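Local coordinates for protein ulvan Lyase-PL25 (Pseudoalteromonas sp. PLSV, PDB 5UAM) that cleaves ulvan, the sulfated cell-wall polysaccharide of green seaweeds, as a polysaccharide lyase with a beta-propeller fold, at residues A[205-219]-A[280-292]. Residues are numbered along the deposited sequence; the frame is centred on the assembly and turned at random.
Sequences SFLKHKRRTDIDAVD and KLVLPVTREVADE. With EDO (1,2-ethanediol), chain J; EDO (1,2-ethanediol), chain L.
Arg-287 and Arg-212 meet face to face: their guanidinium planes lie 3° apart with centres 3.9 Å from each other, a true stack despite the like charges. A carboxylate at the edge of each guanidinium, Asp-214 for Arg-212 and Asp-219 for Arg-287, probably offsets that cost. Asp-214 grips Arg-212 side-on, one oxygen to NE and the other to NH2, which fixes the rotation of the group, while Ile-215 CD1 covers its opposite face. Arg-287 NH1 donates to the syn lone pair of Asp-219 OD1 at 3.1 Å, the oxygen tilted 20° from the guanidinium plane. Within 205-219, the second oxygen, Asp-219 OD2, takes Lys-210 NZ at 2.8 Å, nearly along its C-O axis. Lys-210, extended until a bend at its end (chi4 63°), also reaches across the contact: NZ lies 2.8 Å from Glu-288 OE1, on the syn side; the four residues thus form one salt-bridge network. With an alanine at Arg-212, Arg-287 would probably lose the flat surface over one face and become freer to turn, and Asp-214 would be left without its mate.

Second-shell groups hold this network in place. Water 1 donates to Asp-219 OD2 and Lys-208 O and accepts from Arg-287 N, and Tyr-239 OH bonds both Asp-219 OD1 and Arg-212 NH1. Thr-286 is the N-cap, its OG1 accepting from Val-289 N at 3.2 Å, so Arg-287 and Glu-288 start the helix. Before it, Val-285 N to Phe-206 O and Lys-208 N to Val-285 O, both 2.9 Å, flank Leu-207 and bridge it to Val-285, a single beta bridge, beside which the ring of cis Pro-284 packs along Lys-208.

The contact thereby joins the bulged strand 204-211, paired with 188-193, and the start of strand 217-227 to the short helix 287-293, with strands 232-243 and 258-267 supplying Tyr-239 and Met-264 as neighbours in the propeller.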
ATOM      1  N   SER A 205      -2.144 -10.379 -16.584  1.00 14.99           N
ATOM      2  CA  SER A 205      -1.009 -10.731 -15.733  1.00 14.87           C
ATOM      3  C   SER A 205       0.225  -9.927 -16.120  1.00 15.03           C
ATOM      4  O   SER A 205       0.628  -9.932 -17.285  1.00 17.22           O
ATOM      5  CB  SER A 205      -0.652 -12.211 -15.849  1.00 18.21           C
ATOM      6  OG  SER A 205      -1.659 -13.033 -15.304  1.00 18.98           O
ATOM      7  N   PHE A 206       0.859  -9.280 -15.134  1.00 15.53           N
ATOM      8  CA  PHE A 206       2.110  -8.566 -15.382  1.00 14.97           C
ATOM      9  C   PHE A 206       3.316  -9.128 -14.636  1.00 15.21           C
ATOM     10  O   PHE A 206       4.456  -8.864 -15.053  1.00 16.45           O
ATOM     11  CB  PHE A 206       1.973  -7.042 -15.169  1.00 15.84           C
ATOM     12  CG  PHE A 206       1.748  -6.631 -13.739  1.00 14.00           C
ATOM     13  CD1 PHE A 206       0.466  -6.516 -13.213  1.00 14.16           C
ATOM     14  CD2 PHE A 206       2.824  -6.347 -12.918  1.00 15.01           C
ATOM     15  CE1 PHE A 206       0.273  -6.139 -11.905  1.00 15.70           C
ATOM     16  CE2 PHE A 206       2.640  -5.967 -11.614  1.00 14.70           C
ATOM     17  CZ  PHE A 206       1.357  -5.866 -11.100  1.00 14.91           C
ATOM     18  N   LEU A 207       3.116  -9.949 -13.611  1.00 14.02           N
ATOM     19  CA  LEU A 207       4.201 -10.688 -12.975  1.00 13.77           C
ATOM     20  C   LEU A 207       3.780 -12.143 -12.866  1.00 14.35           C
ATOM     21  O   LEU A 207       2.673 -12.439 -12.413  1.00 15.81           O
ATOM     22  CB  LEU A 207       4.553 -10.169 -11.583  1.00 13.96           C
ATOM     23  CG  LEU A 207       5.350  -8.859 -11.594  1.00 14.75           C
ATOM     24  CD1 LEU A 207       5.313  -8.202 -10.210  1.00 15.40           C
ATOM     25  CD2 LEU A 207       6.785  -9.105 -12.022  1.00 16.27           C
ATOM     26  N   LYS A 208       4.660 -13.035 -13.300  1.00 15.47           N
ATOM     27  CA  LYS A 208       4.380 -14.465 -13.399  1.00 16.30           C
ATOM     28  C   LYS A 208       4.818 -15.227 -12.155  1.00 16.61           C
ATOM     29  O   LYS A 208       5.983 -15.151 -11.750  1.00 17.45           O
ATOM     30  CB  LYS A 208       5.183 -15.016 -14.574  1.00 18.16           C
ATOM     31  CG  LYS A 208       5.062 -16.517 -14.797  1.00 19.65           C
ATOM     32  CD  LYS A 208       3.674 -16.868 -15.306  1.00 19.65           C
ATOM     33  CE  LYS A 208       3.675 -18.267 -15.851  1.00 22.56           C
ATOM     34  NZ  LYS A 208       2.334 -18.637 -16.396  1.00 23.03           N
ATOM     35  N   HIS A 209       3.917 -16.038 -11.611  1.00 16.10           N
ATOM     36  CA  HIS A 209       4.292 -17.086 -10.671  1.00 17.41           C
ATOM     37  C   HIS A 209       4.465 -18.396 -11.427  1.00 18.01           C
ATOM     38  O   HIS A 209       3.771 -18.667 -12.411  1.00 18.18           O
ATOM     39  CB  HIS A 209       3.238 -17.264  -9.567  1.00 19.42           C
ATOM     40  CG  HIS A 209       2.163 -18.252  -9.904  1.00 17.70           C
ATOM     41  ND1 HIS A 209       1.072 -17.939 -10.693  1.00 17.76           N
ATOM     42  CD2 HIS A 209       2.020 -19.559  -9.574  1.00 19.14           C
ATOM     43  CE1 HIS A 209       0.306 -19.004 -10.825  1.00 17.98           C
ATOM     44  NE2 HIS A 209       0.856 -20.001 -10.154  1.00 22.71           N
ATOM     45  N   LYS A 210       5.398 -19.223 -10.961  1.00 19.03           N
ATOM     46  CA  LYS A 210       5.704 -20.497 -11.604  1.00 21.21           C
ATOM     47  C   LYS A 210       6.723 -21.243 -10.755  1.00 20.92           C
ATOM     48  O   LYS A 210       7.377 -20.650  -9.894  1.00 20.79           O
ATOM     49  CB  LYS A 210       6.268 -20.322 -13.025  1.00 23.32           C
ATOM     50  CG  LYS A 210       7.521 -19.413 -13.100  1.00 20.70           C
ATOM     51  CD  LYS A 210       8.097 -19.430 -14.513  1.00 21.16           C
ATOM     52  CE  LYS A 210       9.196 -18.402 -14.711  1.00 21.10           C
ATOM     53  NZ  LYS A 210      10.374 -18.672 -13.848  1.00 22.12           N
ATOM     54  N   ARG A 211       6.834 -22.547 -10.997  1.00 22.72           N
ATOM     55  CA  ARG A 211       7.831 -23.343 -10.296  1.00 25.68           C
ATOM     56  C   ARG A 211       9.219 -22.931 -10.749  1.00 25.18           C
ATOM     57  O   ARG A 211       9.464 -22.717 -11.940  1.00 28.41           O
ATOM     58  CB  ARG A 211       7.679 -24.833 -10.612  1.00 31.10           C
ATOM     59  CG  ARG A 211       6.334 -25.465 -10.286  1.00 42.56           C
ATOM     60  CD  ARG A 211       6.128 -25.738  -8.801  1.00 46.85           C
ATOM     61  NE  ARG A 211       7.314 -26.258  -8.122  1.00 45.26           N
ATOM     62  CZ  ARG A 211       7.377 -26.501  -6.816  1.00 47.22           C
ATOM     63  NH1 ARG A 211       6.318 -26.293  -6.037  1.00 33.81           N
ATOM     64  NH2 ARG A 211       8.503 -26.954  -6.284  1.00 42.32           N
ATOM     65  N   ARG A 212      10.137 -22.865  -9.796  1.00 26.92           N
ATOM     66  CA  ARG A 212      11.546 -22.792 -10.131  1.00 26.30           C
ATOM     67  C   ARG A 212      12.074 -24.152 -10.558  1.00 30.50           C
ATOM     68  O   ARG A 212      11.617 -25.205 -10.094  1.00 31.61           O
ATOM     69  CB  ARG A 212      12.334 -22.297  -8.931  1.00 26.09           C
ATOM     70  CG  ARG A 212      11.954 -20.895  -8.612  1.00 25.57           C
ATOM     71  CD  ARG A 212      12.773 -20.332  -7.548  1.00 25.10           C
ATOM     72  NE  ARG A 212      14.191 -20.269  -7.884  1.00 26.64           N
ATOM     73  CZ  ARG A 212      14.989 -19.273  -7.526  1.00 27.73           C
ATOM     74  NH1 ARG A 212      14.507 -18.244  -6.847  1.00 24.14           N
ATOM     75  NH2 ARG A 212      16.282 -19.313  -7.837  1.00 33.20           N
ATOM     76  N   THR A 213      13.057 -24.126 -11.454  1.00 28.05           N
ATOM     77  CA  THR A 213      13.680 -25.357 -11.924  1.00 30.52           C
ATOM     78  C   THR A 213      14.957 -25.708 -11.173  1.00 31.82           C
ATOM     79  O   THR A 213      15.508 -26.787 -11.401  1.00 34.05           O
ATOM     80  CB  THR A 213      13.990 -25.261 -13.423  1.00 35.65           C
ATOM     81  OG1 THR A 213      14.874 -24.153 -13.654  1.00 35.51           O
ATOM     82  CG2 THR A 213      12.698 -25.047 -14.217  1.00 33.13           C
ATOM     83  N   ASP A 214      15.434 -24.831 -10.284  1.00 30.56           N
ATOM     84  CA  ASP A 214      16.694 -25.040  -9.578  1.00 31.79           C
ATOM     85  C   ASP A 214      16.529 -25.356  -8.100  1.00 32.04           C
ATOM     86  O   ASP A 214      17.439 -25.946  -7.508  1.00 34.20           O
ATOM     87  CB  ASP A 214      17.581 -23.792  -9.715  1.00 30.62           C
ATOM     88  CG  ASP A 214      16.915 -22.525  -9.177  1.00 35.38           C
ATOM     89  OD1 ASP A 214      15.692 -22.313  -9.374  1.00 28.14           O
ATOM     90  OD2 ASP A 214      17.637 -21.715  -8.557  1.00 34.41           O
ATOM     91  N   ILE A 215      15.407 -24.967  -7.488  1.00 31.01           N
ATOM     92  CA  ILE A 215      15.131 -25.203  -6.075  1.00 33.57           C
ATOM     93  C   ILE A 215      13.651 -25.533  -5.926  1.00 36.30           C
ATOM     94  O   ILE A 215      12.848 -25.297  -6.829  1.00 30.96           O
ATOM     95  CB  ILE A 215      15.485 -23.979  -5.204  1.00 32.14           C
ATOM     96  CG1 ILE A 215      14.700 -22.735  -5.652  1.00 28.24           C
ATOM     97  CG2 ILE A 215      16.990 -23.711  -5.258  1.00 33.88           C
ATOM     98  CD1 ILE A 215      14.888 -21.529  -4.726  1.00 27.65           C
ATOM     99  N   ASP A 216      13.292 -26.080  -4.761  1.00 31.10           N
ATOM    100  CA  ASP A 216      11.910 -26.492  -4.487  1.00 31.01           C
ATOM    101  C   ASP A 216      11.109 -25.308  -3.939  1.00 34.04           C
ATOM    102  O   ASP A 216      10.755 -25.222  -2.760  1.00 28.73           O
ATOM    103  CB  ASP A 216      11.894 -27.670  -3.521  1.00 33.29           C
ATOM    104  CG  ASP A 216      12.456 -28.935  -4.127  1.00 41.40           C
ATOM    105  OD1 ASP A 216      12.253 -29.157  -5.338  1.00 46.11           O
ATOM    106  OD2 ASP A 216      13.098 -29.712  -3.388  1.00 43.16           O
ATOM    107  N   ALA A 217      10.819 -24.375  -4.841  1.00 29.41           N
ATOM    108  CA  ALA A 217      10.128 -23.143  -4.496  1.00 25.09           C
ATOM    109  C   ALA A 217       9.411 -22.631  -5.734  1.00 25.18           C
ATOM    110  O   ALA A 217       9.636 -23.105  -6.854  1.00 26.28           O
ATOM    111  CB  ALA A 217      11.108 -22.092  -3.970  1.00 25.48           C
ATOM    112  N   VAL A 218       8.547 -21.647  -5.515  1.00 22.84           N
ATOM    113  CA  VAL A 218       7.746 -21.026  -6.562  1.00 24.27           C
ATOM    114  C   VAL A 218       8.091 -19.544  -6.595  1.00 22.15           C
ATOM    115  O   VAL A 218       8.264 -18.914  -5.545  1.00 22.04           O
ATOM    116  CB  VAL A 218       6.241 -21.242  -6.284  1.00 22.65           C
ATOM    117  CG1 VAL A 218       5.366 -20.437  -7.242  1.00 22.12           C
ATOM    118  CG2 VAL A 218       5.905 -22.720  -6.371  1.00 29.47           C
ATOM    119  N   ASP A 219       8.220 -18.992  -7.803  1.00 20.51           N
ATOM    120  CA  ASP A 219       8.381 -17.553  -7.948  1.00 20.14           C
ATOM    121  C   ASP A 219       7.110 -16.855  -7.470  1.00 18.13           C
ATOM    122  O   ASP A 219       6.003 -17.190  -7.900  1.00 19.22           O
ATOM    123  CB  ASP A 219       8.605 -17.158  -9.410  1.00 19.11           C
ATOM    124  CG  ASP A 219       9.922 -17.643  -9.993  1.00 19.92           C
ATOM    125  OD1 ASP A 219      10.911 -17.911  -9.268  1.00 21.36           O
ATOM    126  OD2 ASP A 219       9.961 -17.722 -11.241  1.00 22.03           O
ATOM    127  N   LYS A 280      11.369  -2.596 -23.992  1.00 22.41           N
ATOM    128  CA  LYS A 280      10.035  -3.153 -23.848  1.00 23.09           C
ATOM    129  C   LYS A 280      10.103  -4.581 -23.329  1.00 23.64           C
ATOM    130  O   LYS A 280      11.005  -5.355 -23.668  1.00 27.22           O
ATOM    131  CB  LYS A 280       9.281  -3.061 -25.178  1.00 29.53           C
ATOM    132  CG  LYS A 280       8.902  -1.614 -25.496  1.00 31.84           C
ATOM    133  CD  LYS A 280       8.235  -1.460 -26.856  1.00 38.92           C
ATOM    134  CE  LYS A 280       7.924   0.009 -27.120  1.00 41.18           C
ATOM    135  NZ  LYS A 280       7.466   0.261 -28.518  1.00 49.07           N
ATOM    136  N   LEU A 281       9.115  -4.927 -22.509  1.00 21.37           N
ATOM    137  CA  LEU A 281       9.053  -6.210 -21.827  1.00 21.33           C
ATOM    138  C   LEU A 281       7.834  -6.993 -22.294  1.00 24.12           C
ATOM    139  O   LEU A 281       6.749  -6.427 -22.460  1.00 29.73           O
ATOM    140  CB  LEU A 281       8.916  -5.988 -20.323  1.00 21.16           C
ATOM    141  CG  LEU A 281       9.989  -5.095 -19.687  1.00 18.48           C
ATOM    142  CD1 LEU A 281       9.599  -4.674 -18.289  1.00 19.29           C
ATOM    143  CD2 LEU A 281      11.335  -5.810 -19.678  1.00 24.62           C
ATOM    144  N   VAL A 282       8.000  -8.299 -22.454  1.00 24.14           N
ATOM    145  CA  VAL A 282       6.879  -9.185 -22.741  1.00 24.34           C
ATOM    146  C   VAL A 282       6.190  -9.549 -21.431  1.00 21.84           C
ATOM    147  O   VAL A 282       6.852  -9.873 -20.441  1.00 25.70           O
ATOM    148  CB  VAL A 282       7.365 -10.451 -23.464  1.00 26.45           C
ATOM    149  CG1 VAL A 282       6.201 -11.385 -23.743  1.00 33.10           C
ATOM    150  CG2 VAL A 282       8.079 -10.082 -24.756  1.00 28.06           C
ATOM    151  N   LEU A 283       4.854  -9.495 -21.422  1.00 22.33           N
ATOM    152  CA  LEU A 283       4.124  -9.852 -20.215  1.00 20.63           C
ATOM    153  C   LEU A 283       3.656 -11.297 -20.282  1.00 20.72           C
ATOM    154  O   LEU A 283       3.370 -11.818 -21.361  1.00 22.66           O
ATOM    155  CB  LEU A 283       2.865  -8.998 -20.045  1.00 22.01           C
ATOM    156  CG  LEU A 283       2.990  -7.519 -19.745  1.00 28.31           C
ATOM    157  CD1 LEU A 283       1.687  -7.018 -19.151  1.00 32.46           C
ATOM    158  CD2 LEU A 283       4.109  -7.251 -18.795  1.00 24.79           C
ATOM    159  N   PRO A 284       3.537 -11.956 -19.126  1.00 20.23           N
ATOM    160  CA  PRO A 284       3.906 -11.465 -17.803  1.00 19.02           C
ATOM    161  C   PRO A 284       5.405 -11.553 -17.595  1.00 18.93           C
ATOM    162  O   PRO A 284       6.051 -12.454 -18.171  1.00 20.40           O
ATOM    163  CB  PRO A 284       3.170 -12.429 -16.863  1.00 19.01           C
ATOM    164  CG  PRO A 284       3.115 -13.682 -17.616  1.00 22.17           C
ATOM    165  CD  PRO A 284       2.921 -13.293 -19.063  1.00 22.21           C
ATOM    166  N   VAL A 285       5.952 -10.622 -16.817  1.00 17.98           N
ATOM    167  CA  VAL A 285       7.376 -10.615 -16.532  1.00 17.82           C
ATOM    168  C   VAL A 285       7.713 -11.772 -15.604  1.00 18.05           C
ATOM    169  O   VAL A 285       7.069 -11.968 -14.563  1.00 17.91           O
ATOM    170  CB  VAL A 285       7.792  -9.261 -15.949  1.00 16.82           C
ATOM    171  CG1 VAL A 285       9.251  -9.306 -15.470  1.00 18.54           C
ATOM    172  CG2 VAL A 285       7.578  -8.167 -16.976  1.00 20.87           C
ATOM    173  N   THR A 286       8.731 -12.540 -15.981  1.00 18.76           N
ATOM    174  CA  THR A 286       9.238 -13.637 -15.172  1.00 19.10           C
ATOM    175  C   THR A 286      10.433 -13.180 -14.345  1.00 18.60           C
ATOM    176  O   THR A 286      11.070 -12.167 -14.632  1.00 18.74           O
ATOM    177  CB  THR A 286       9.713 -14.764 -16.072  1.00 21.20           C
ATOM    178  OG1 THR A 286      10.764 -14.250 -16.897  1.00 21.86           O
ATOM    179  CG2 THR A 286       8.580 -15.292 -16.942  1.00 21.14           C
ATOM    180  N   ARG A 287      10.776 -13.991 -13.350  1.00 18.76           N
ATOM    181  CA  ARG A 287      11.960 -13.711 -12.547  1.00 19.39           C
ATOM    182  C   ARG A 287      13.201 -13.585 -13.424  1.00 19.43           C
ATOM    183  O   ARG A 287      14.034 -12.698 -13.212  1.00 19.19           O
ATOM    184  CB  ARG A 287      12.151 -14.806 -11.496  1.00 20.46           C
ATOM    185  CG  ARG A 287      13.304 -14.513 -10.513  1.00 23.86           C
ATOM    186  CD  ARG A 287      13.690 -15.747  -9.732  1.00 25.84           C
ATOM    187  NE  ARG A 287      14.728 -16.512 -10.410  1.00 37.72           N
ATOM    188  CZ  ARG A 287      14.548 -17.653 -11.075  1.00 38.81           C
ATOM    189  NH1 ARG A 287      13.347 -18.231 -11.191  1.00 38.18           N
ATOM    190  NH2 ARG A 287      15.597 -18.233 -11.637  1.00 37.03           N
ATOM    191  N   GLU A 288      13.334 -14.444 -14.433  1.00 20.27           N
ATOM    192  CA  GLU A 288      14.533 -14.421 -15.264  1.00 21.73           C
ATOM    193  C   GLU A 288      14.625 -13.122 -16.050  1.00 24.88           C
ATOM    194  O   GLU A 288      15.703 -12.530 -16.167  1.00 23.80           O
ATOM    195  CB  GLU A 288      14.526 -15.634 -16.196  1.00 22.46           C
ATOM    196  CG  GLU A 288      14.728 -16.962 -15.462  1.00 24.19           C
ATOM    197  CD  GLU A 288      13.438 -17.646 -15.010  1.00 26.62           C
ATOM    198  OE1 GLU A 288      12.381 -16.997 -14.919  1.00 23.31           O
ATOM    199  OE2 GLU A 288      13.489 -18.879 -14.785  1.00 32.07           O
ATOM    200  N   VAL A 289      13.507 -12.663 -16.604  1.00 20.28           N
ATOM    201  CA  VAL A 289      13.520 -11.392 -17.309  1.00 19.93           C
ATOM    202  C   VAL A 289      13.734 -10.246 -16.341  1.00 20.97           C
ATOM    203  O   VAL A 289      14.440  -9.281 -16.656  1.00 21.35           O
ATOM    204  CB  VAL A 289      12.225 -11.224 -18.115  1.00 21.21           C
ATOM    205  CG1 VAL A 289      12.072  -9.762 -18.604  1.00 23.03           C
ATOM    206  CG2 VAL A 289      12.220 -12.225 -19.266  1.00 22.32           C
ATOM    207  N   ALA A 290      13.092 -10.300 -15.169  1.00 17.96           N
ATOM    208  CA  ALA A 290      13.251  -9.225 -14.197  1.00 16.95           C
ATOM    209  C   ALA A 290      14.709  -9.085 -13.763  1.00 17.50           C
ATOM    210  O   ALA A 290      15.245  -7.972 -13.683  1.00 17.36           O
ATOM    211  CB  ALA A 290      12.349  -9.471 -12.985  1.00 17.57           C
ATOM    212  N   ASP A 291      15.360 -10.201 -13.444  1.00 17.83           N
ATOM    213  CA  ASP A 291      16.766 -10.132 -13.053  1.00 18.58           C
ATOM    214  C   ASP A 291      17.637  -9.545 -14.153  1.00 21.06           C
ATOM    215  O   ASP A 291      18.646  -8.897 -13.862  1.00 22.07           O
ATOM    216  CB  ASP A 291      17.292 -11.519 -12.663  1.00 20.20           C
ATOM    217  CG  ASP A 291      16.841 -11.951 -11.276  1.00 25.35           C
ATOM    218  OD1 ASP A 291      16.232 -11.140 -10.544  1.00 27.11           O
ATOM    219  OD2 ASP A 291      17.076 -13.118 -10.907  1.00 27.75           O
ATOM    220  N   GLU A 292      17.271  -9.757 -15.414  1.00 20.07           N
ATOM    221  CA  GLU A 292      18.041  -9.251 -16.538  1.00 22.11           C
ATOM    222  C   GLU A 292      17.737  -7.789 -16.845  1.00 23.54           C
ATOM    223  O   GLU A 292      18.647  -7.047 -17.236  1.00 24.30           O
ATOM    224  CB  GLU A 292      17.743 -10.115 -17.768  1.00 26.68           C
ATOM    225  CG  GLU A 292      18.402  -9.658 -19.079  1.00 28.70           C
ATOM    226  CD  GLU A 292      19.885  -9.968 -19.138  1.00 43.79           C
ATOM    227  OE1 GLU A 292      20.382 -10.695 -18.247  1.00 37.61           O
ATOM    228  OE2 GLU A 292      20.544  -9.484 -20.086  1.00 36.54           O
TER
HETATM  229  C1  EDO J 508      -0.673 -18.603 -14.326  1.00 28.70           C
HETATM  230  O1  EDO J 508       0.723 -18.356 -14.095  1.00 26.09           O
HETATM  231  C2  EDO J 508      -0.875 -20.059 -14.731  1.00 28.93           C
HETATM  232  O2  EDO J 508      -0.381 -20.908 -13.688  1.00 26.49           O
HETATM  233  C1  EDO L 510      19.062  -4.911 -14.277  1.00 47.20           C
HETATM  234  O1  EDO L 510      19.549  -3.824 -13.455  1.00 37.53           O
HETATM  235  C2  EDO L 510      20.157  -5.940 -14.507  1.00 43.51           C
HETATM  236  O2  EDO L 510      20.431  -6.617 -13.277  1.00 45.13           O
HETATM  237  O   HOH W   1       8.591 -15.749 -12.646  1.00 17.82           O
HETATM  238  O   HOH W   2      13.543 -21.240 -12.442  1.00 28.85           O